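Local coordinates for putative hydrolase (PDB 4X00), which is a putative aryl esterase of the alpha/beta hydrolase fold that probably hydrolyses ester substrates, though its natural substrate is not established, at residues V134-V148 with L224-S238. Residues are numbered along the deposited sequence; the frame is centred on the assembly and turned at random. Where two conformers were deposited one is given.
Sequences VYVDGVIELKPDQIV and LLYGAQDALVKAKPS. With EDO (1,2-ethanediol), chain G.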
loop_
_atom_site.group_PDB
_atom_site.type_symbol
_atom_site.label_atom_id
_atom_site.label_comp_id
_atom_site.label_asym_id
_atom_site.label_seq_id
_atom_site.Cartn_x
_atom_site.Cartn_y
_atom_site.Cartn_z
ATOM N N VAL A 134 -5.956 -4.989 6.011
ATOM C CA VAL A 134 -4.749 -4.832 6.790
ATOM C C VAL A 134 -4.024 -3.571 6.313
ATOM O O VAL A 134 -3.687 -3.464 5.122
ATOM C CB VAL A 134 -3.812 -6.036 6.632
ATOM C CG1 VAL A 134 -2.573 -5.861 7.522
ATOM C CG2 VAL A 134 -4.552 -7.353 6.963
ATOM N N TYR A 135 -3.822 -2.613 7.211
ATOM C CA TYR A 135 -3.014 -1.428 6.925
ATOM C C TYR A 135 -1.611 -1.758 7.399
ATOM O O TYR A 135 -1.402 -1.989 8.593
ATOM C CB TYR A 135 -3.506 -0.192 7.660
ATOM C CG TYR A 135 -4.735 0.462 7.082
ATOM C CD1 TYR A 135 -5.939 -0.238 6.894
ATOM C CD2 TYR A 135 -4.727 1.829 6.769
ATOM C CE1 TYR A 135 -7.065 0.395 6.365
ATOM C CE2 TYR A 135 -5.859 2.448 6.245
ATOM C CZ TYR A 135 -7.011 1.734 6.048
ATOM O OH TYR A 135 -8.111 2.364 5.541
ATOM N N VAL A 136 -0.664 -1.807 6.483
ATOM C CA VAL A 136 0.705 -2.117 6.839
ATOM C C VAL A 136 1.508 -0.830 6.814
ATOM O O VAL A 136 1.776 -0.277 5.738
ATOM C CB VAL A 136 1.304 -3.129 5.878
ATOM C CG1 VAL A 136 2.686 -3.550 6.426
ATOM C CG2 VAL A 136 0.334 -4.299 5.657
ATOM N N ASP A 137 1.848 -0.304 7.987
ATOM C CA ASP A 137 2.487 1.017 8.042
ATOM C C ASP A 137 1.726 1.997 7.173
ATOM O O ASP A 137 2.305 2.824 6.461
ATOM C CB ASP A 137 3.964 0.911 7.659
ATOM C CG ASP A 137 4.736 0.200 8.742
ATOM O OD1 ASP A 137 4.648 -1.043 8.752
ATOM O OD2 ASP A 137 5.314 0.865 9.653
ATOM N N GLY A 138 0.404 1.900 7.242
ATOM C CA GLY A 138 -0.455 2.709 6.412
ATOM C C GLY A 138 -0.452 4.178 6.748
ATOM O O GLY A 138 -0.391 4.604 7.927
ATOM N N VAL A 139 -0.511 4.988 5.694
ATOM C CA VAL A 139 -0.898 6.363 5.901
ATOM C C VAL A 139 -2.322 6.377 6.420
ATOM O O VAL A 139 -3.191 5.726 5.837
ATOM C CB VAL A 139 -0.785 7.182 4.603
ATOM C CG1 VAL A 139 -1.481 8.571 4.778
ATOM C CG2 VAL A 139 0.684 7.348 4.235
ATOM N N ILE A 140 -2.552 7.111 7.508
ATOM C CA ILE A 140 -3.895 7.336 8.033
ATOM C C ILE A 140 -4.289 8.727 7.544
ATOM O O ILE A 140 -5.107 8.861 6.631
ATOM C CB ILE A 140 -3.952 7.192 9.569
ATOM C CG1 ILE A 140 -3.480 5.781 9.975
ATOM C CG2 ILE A 140 -5.363 7.486 10.072
ATOM C CD1 ILE A 140 -4.259 4.614 9.298
ATOM N N GLU A 141 -3.656 9.764 8.088
ATOM C CA GLU A 141 -3.743 11.092 7.481
ATOM C C GLU A 141 -2.364 11.623 7.209
ATOM O O GLU A 141 -1.407 11.289 7.909
ATOM C CB GLU A 141 -4.508 12.071 8.384
ATOM C CG GLU A 141 -5.954 11.646 8.572
ATOM C CD GLU A 141 -6.650 12.324 9.725
ATOM O OE1 GLU A 141 -6.006 12.557 10.770
ATOM O OE2 GLU A 141 -7.865 12.627 9.579
ATOM N N LEU A 142 -2.270 12.472 6.192
ATOM C CA LEU A 142 -1.019 13.127 5.859
ATOM C C LEU A 142 -0.907 14.428 6.643
ATOM O O LEU A 142 -1.195 15.497 6.119
ATOM C CB LEU A 142 -0.946 13.383 4.359
ATOM C CG LEU A 142 -0.938 12.139 3.480
ATOM C CD1 LEU A 142 -1.243 12.522 2.031
ATOM C CD2 LEU A 142 0.424 11.464 3.573
ATOM N N LYS A 143 -0.536 14.316 7.917
ATOM C CA LYS A 143 -0.500 15.444 8.848
ATOM C C LYS A 143 0.814 15.350 9.626
ATOM O O LYS A 143 1.333 14.254 9.825
ATOM C CB LYS A 143 -1.711 15.422 9.811
ATOM N N PRO A 144 1.372 16.485 10.053
ATOM C CA PRO A 144 2.645 16.432 10.777
ATOM C C PRO A 144 2.628 15.583 12.041
ATOM O O PRO A 144 3.665 15.027 12.402
ATOM C CB PRO A 144 2.908 17.908 11.120
ATOM C CG PRO A 144 2.208 18.657 10.029
ATOM C CD PRO A 144 0.962 17.864 9.752
ATOM N N ASP A 145 1.476 15.438 12.684
ATOM C CA ASP A 145 1.425 14.641 13.896
ATOM C C ASP A 145 1.499 13.152 13.581
ATOM O O ASP A 145 1.654 12.348 14.486
ATOM C CB ASP A 145 0.174 14.980 14.741
ATOM C CG ASP A 145 -1.153 14.582 14.080
ATOM O OD1 ASP A 145 -1.251 14.490 12.847
ATOM O OD2 ASP A 145 -2.139 14.392 14.823
ATOM N N GLN A 146 1.428 12.793 12.301
ATOM C CA GLN A 146 1.407 11.375 11.909
ATOM C C GLN A 146 2.488 10.991 10.906
ATOM O O GLN A 146 2.639 9.812 10.612
ATOM C CB GLN A 146 0.035 11.005 11.331
ATOM C CG GLN A 146 -1.088 11.063 12.344
ATOM C CD GLN A 146 -2.474 11.031 11.697
ATOM O OE1 GLN A 146 -2.798 10.111 10.970
ATOM N NE2 GLN A 146 -3.279 12.065 11.946
ATOM N N ILE A 147 3.239 11.971 10.388
ATOM C CA ILE A 147 4.238 11.736 9.350
ATOM C C ILE A 147 5.606 12.261 9.831
ATOM O O ILE A 147 5.698 13.346 10.385
ATOM C CB ILE A 147 3.819 12.420 8.032
ATOM C CG1 ILE A 147 2.446 11.875 7.564
ATOM C CG2 ILE A 147 4.918 12.267 6.982
ATOM C CD1 ILE A 147 2.448 10.378 7.199
ATOM N N VAL A 148 6.645 11.449 9.698
ATOM C CA VAL A 148 7.971 11.861 10.180
ATOM C C VAL A 148 8.517 12.987 9.320
ATOM O O VAL A 148 8.428 12.939 8.093
ATOM C CB VAL A 148 8.958 10.671 10.183
ATOM C CG1 VAL A 148 10.337 11.104 10.693
ATOM C CG2 VAL A 148 8.391 9.500 11.048
ATOM N N LEU A 224 -4.015 -3.141 11.917
ATOM C CA LEU A 224 -2.955 -2.188 11.628
ATOM C C LEU A 224 -1.651 -2.794 12.105
ATOM O O LEU A 224 -1.480 -3.041 13.301
ATOM C CB LEU A 224 -3.220 -0.863 12.316
ATOM C CG LEU A 224 -3.937 0.164 11.433
ATOM C CD1 LEU A 224 -5.313 -0.333 10.904
ATOM C CD2 LEU A 224 -4.047 1.489 12.212
ATOM N N LEU A 225 -0.736 -3.056 11.185
ATOM C CA LEU A 225 0.542 -3.694 11.501
ATOM C C LEU A 225 1.621 -2.686 11.153
ATOM O O LEU A 225 1.737 -2.315 9.968
ATOM C CB LEU A 225 0.750 -4.977 10.698
ATOM C CG LEU A 225 -0.142 -6.199 10.895
ATOM C CD1 LEU A 225 0.367 -7.330 10.009
ATOM C CD2 LEU A 225 -0.045 -6.695 12.287
ATOM N N TYR A 226 2.393 -2.224 12.144
ATOM C CA TYR A 226 3.414 -1.176 11.900
ATOM C C TYR A 226 4.742 -1.610 12.470
ATOM O O TYR A 226 4.792 -2.195 13.569
ATOM C CB TYR A 226 3.024 0.154 12.587
ATOM C CG TYR A 226 1.941 0.918 11.885
ATOM C CD1 TYR A 226 0.672 0.386 11.765
ATOM C CD2 TYR A 226 2.189 2.169 11.321
ATOM C CE1 TYR A 226 -0.329 1.074 11.111
ATOM C CE2 TYR A 226 1.176 2.883 10.678
ATOM C CZ TYR A 226 -0.078 2.310 10.559
ATOM O OH TYR A 226 -1.105 2.965 9.916
ATOM N N GLY A 227 5.825 -1.262 11.786
ATOM C CA GLY A 227 7.133 -1.302 12.411
ATOM C C GLY A 227 7.254 -0.162 13.402
ATOM O O GLY A 227 6.993 1.009 13.060
ATOM N N ALA A 228 7.700 -0.465 14.624
ATOM C CA ALA A 228 7.822 0.561 15.657
ATOM C C ALA A 228 8.847 1.623 15.281
ATOM O O ALA A 228 8.795 2.745 15.774
ATOM C CB ALA A 228 8.189 -0.066 17.023
ATOM N N GLN A 229 9.806 1.242 14.440
ATOM C CA GLN A 229 10.853 2.197 14.085
ATOM C C GLN A 229 10.639 2.792 12.692
ATOM O O GLN A 229 11.569 3.302 12.073
ATOM C CB GLN A 229 12.224 1.525 14.215
ATOM C CG GLN A 229 12.411 0.959 15.633
ATOM C CD GLN A 229 13.804 0.448 15.855
ATOM O OE1 GLN A 229 14.787 1.180 15.662
ATOM N NE2 GLN A 229 13.916 -0.803 16.281
ATOM N N ASP A 230 9.395 2.778 12.224
ATOM C CA ASP A 230 9.056 3.374 10.933
ATOM C C ASP A 230 9.552 4.829 10.880
ATOM O O ASP A 230 9.202 5.660 11.700
ATOM C CB ASP A 230 7.535 3.262 10.759
ATOM C CG ASP A 230 7.038 3.695 9.382
ATOM O OD1 ASP A 230 7.711 4.524 8.729
ATOM O OD2 ASP A 230 5.966 3.213 8.941
ATOM N N ALA A 231 10.413 5.103 9.910
ATOM C CA ALA A 231 11.053 6.414 9.751
ATOM C C ALA A 231 10.278 7.341 8.828
ATOM O O ALA A 231 10.733 8.453 8.581
ATOM C CB ALA A 231 12.489 6.239 9.248
ATOM N N LEU A 232 9.110 6.899 8.352
ATOM C CA LEU A 232 8.344 7.710 7.413
ATOM C C LEU A 232 6.968 8.014 7.951
ATOM O O LEU A 232 6.523 9.164 7.890
ATOM C CB LEU A 232 8.250 7.027 6.048
ATOM C CG LEU A 232 9.573 7.036 5.279
ATOM C CD1 LEU A 232 9.503 6.082 4.110
ATOM C CD2 LEU A 232 9.948 8.455 4.777
ATOM N N VAL A 233 6.291 6.998 8.476
ATOM C CA VAL A 233 4.980 7.200 9.088
ATOM C C VAL A 233 5.161 7.031 10.591
ATOM O O VAL A 233 5.794 6.059 11.010
ATOM C CB VAL A 233 3.933 6.197 8.534
ATOM C CG1 VAL A 233 2.623 6.294 9.322
ATOM C CG2 VAL A 233 3.674 6.460 7.033
ATOM N N LYS A 234 4.657 7.976 11.389
ATOM C CA LYS A 234 4.745 7.869 12.851
ATOM C C LYS A 234 3.776 6.776 13.319
ATOM O O LYS A 234 2.558 6.942 13.253
ATOM C CB LYS A 234 4.421 9.202 13.551
ATOM C CG LYS A 234 5.417 10.340 13.250
ATOM C CD LYS A 234 4.937 11.640 13.857
ATOM C CE LYS A 234 5.962 12.743 13.681
ATOM N NZ LYS A 234 5.407 14.020 14.185
ATOM N N ALA A 235 4.332 5.658 13.775
ATOM C CA ALA A 235 3.537 4.444 14.043
ATOM C C ALA A 235 2.507 4.643 15.153
ATOM O O ALA A 235 1.304 4.452 14.922
ATOM C CB ALA A 235 4.464 3.273 14.396
ATOM N N LYS A 236 2.957 5.002 16.352
ATOM C CA LYS A 236 1.978 5.092 17.428
ATOM C C LYS A 236 0.929 6.198 17.195
ATOM O O LYS A 236 -0.251 5.958 17.416
ATOM C CB LYS A 236 2.682 5.259 18.778
ATOM C CG LYS A 236 3.439 3.995 19.175
ATOM C CD LYS A 236 4.040 4.135 20.557
ATOM C CE LYS A 236 4.747 2.857 20.970
ATOM N NZ LYS A 236 5.235 2.967 22.363
ATOM N N PRO A 237 1.332 7.382 16.701
ATOM C CA PRO A 237 0.286 8.392 16.492
ATOM C C PRO A 237 -0.688 8.013 15.374
ATOM O O PRO A 237 -1.864 8.328 15.482
ATOM C CB PRO A 237 1.089 9.647 16.132
ATOM C CG PRO A 237 2.418 9.443 16.845
ATOM C CD PRO A 237 2.687 7.975 16.690
ATOM N N SER A 238 -0.219 7.329 14.336
ATOM C CA SER A 238 -1.118 6.898 13.278
ATOM C C SER A 238 -2.101 5.851 13.795
ATOM O O SER A 238 -3.296 5.920 13.506
ATOM C CB SER A 238 -0.309 6.360 12.110
ATOM O OG SER A 238 0.373 7.431 11.473
HETATM C C1 EDO G . 8.047 7.099 15.071
HETATM O O1 EDO G . 6.757 7.550 15.476
HETATM C C2 EDO G . 8.055 5.595 14.842
HETATM O O2 EDO G . 7.239 5.239 13.737
HETATM O O HOH W 1 -0.480 8.510 8.799
#
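The Tyr226 ring packs against the loop that follows strand 134-136, with CA of Asp137 over one of its faces. This is a CH-pi contact, 3.6 Å from Asp137 CA to the ring centroid. CG1 of Val233 meets the same ring at its edge, in plane. Beside it, Tyr135 and Leu224 point the same way, and Leu224 CD1 rests on Tyr135 CB at 3.7 Å. Ile147 CD1 and Val139 CG2 both approach Val233 CG2.

Strands 134-136 and 224-227 run parallel. Leu225 N bonds to Tyr135 O, and Asp137 N to Leu225 O. The phenol of Tyr226 donates to Gly138 O (2.7 Å), which ties the start of that loop to the end of strand 224-227. Asp137 has CG anti to its carbonyl carbon (chi1 -70°), and its carboxylate reaches back to Gly227 N. That N-H bonds to the syn lone pair of OD2 at 3.1 Å and weakly to OD1. Asp137 OD2 also lies 2.5 Å from Asp230 OD2, with the two carboxylate planes 47° apart. Asp230 OD1 accepts from Leu232 N, an Asx turn, and from Val233 N, an Asx motif; the two bonds hold its carboxylate.

Farther out, two backbone bonds join the loops: Lys234 N to Gln146 O, and Val148 N to Leu232 O (2.9 Å). Lys234 extends past them, and its NZ bonds to Pro144 O (2.7 Å) in the carbonyl plane. A water links Ile140 N, Glu141 O and Ser238 OG.

The geometry is consistent with Asp230 as the acid of a Ser112-His259-Asp230 catalytic triad, and its OD2 bonds to His259 ND1. Helix 266-280 covers the sheet face of Val136 and Leu225: Leu273 and Phe276 touch Val134, and Phe269 touches Val136 and Leu225. Helix 235-245 meets Leu224 and Tyr226. In the sheet, strand 107-111 flanks 132-136, and strand 250-254 flanks 222-227.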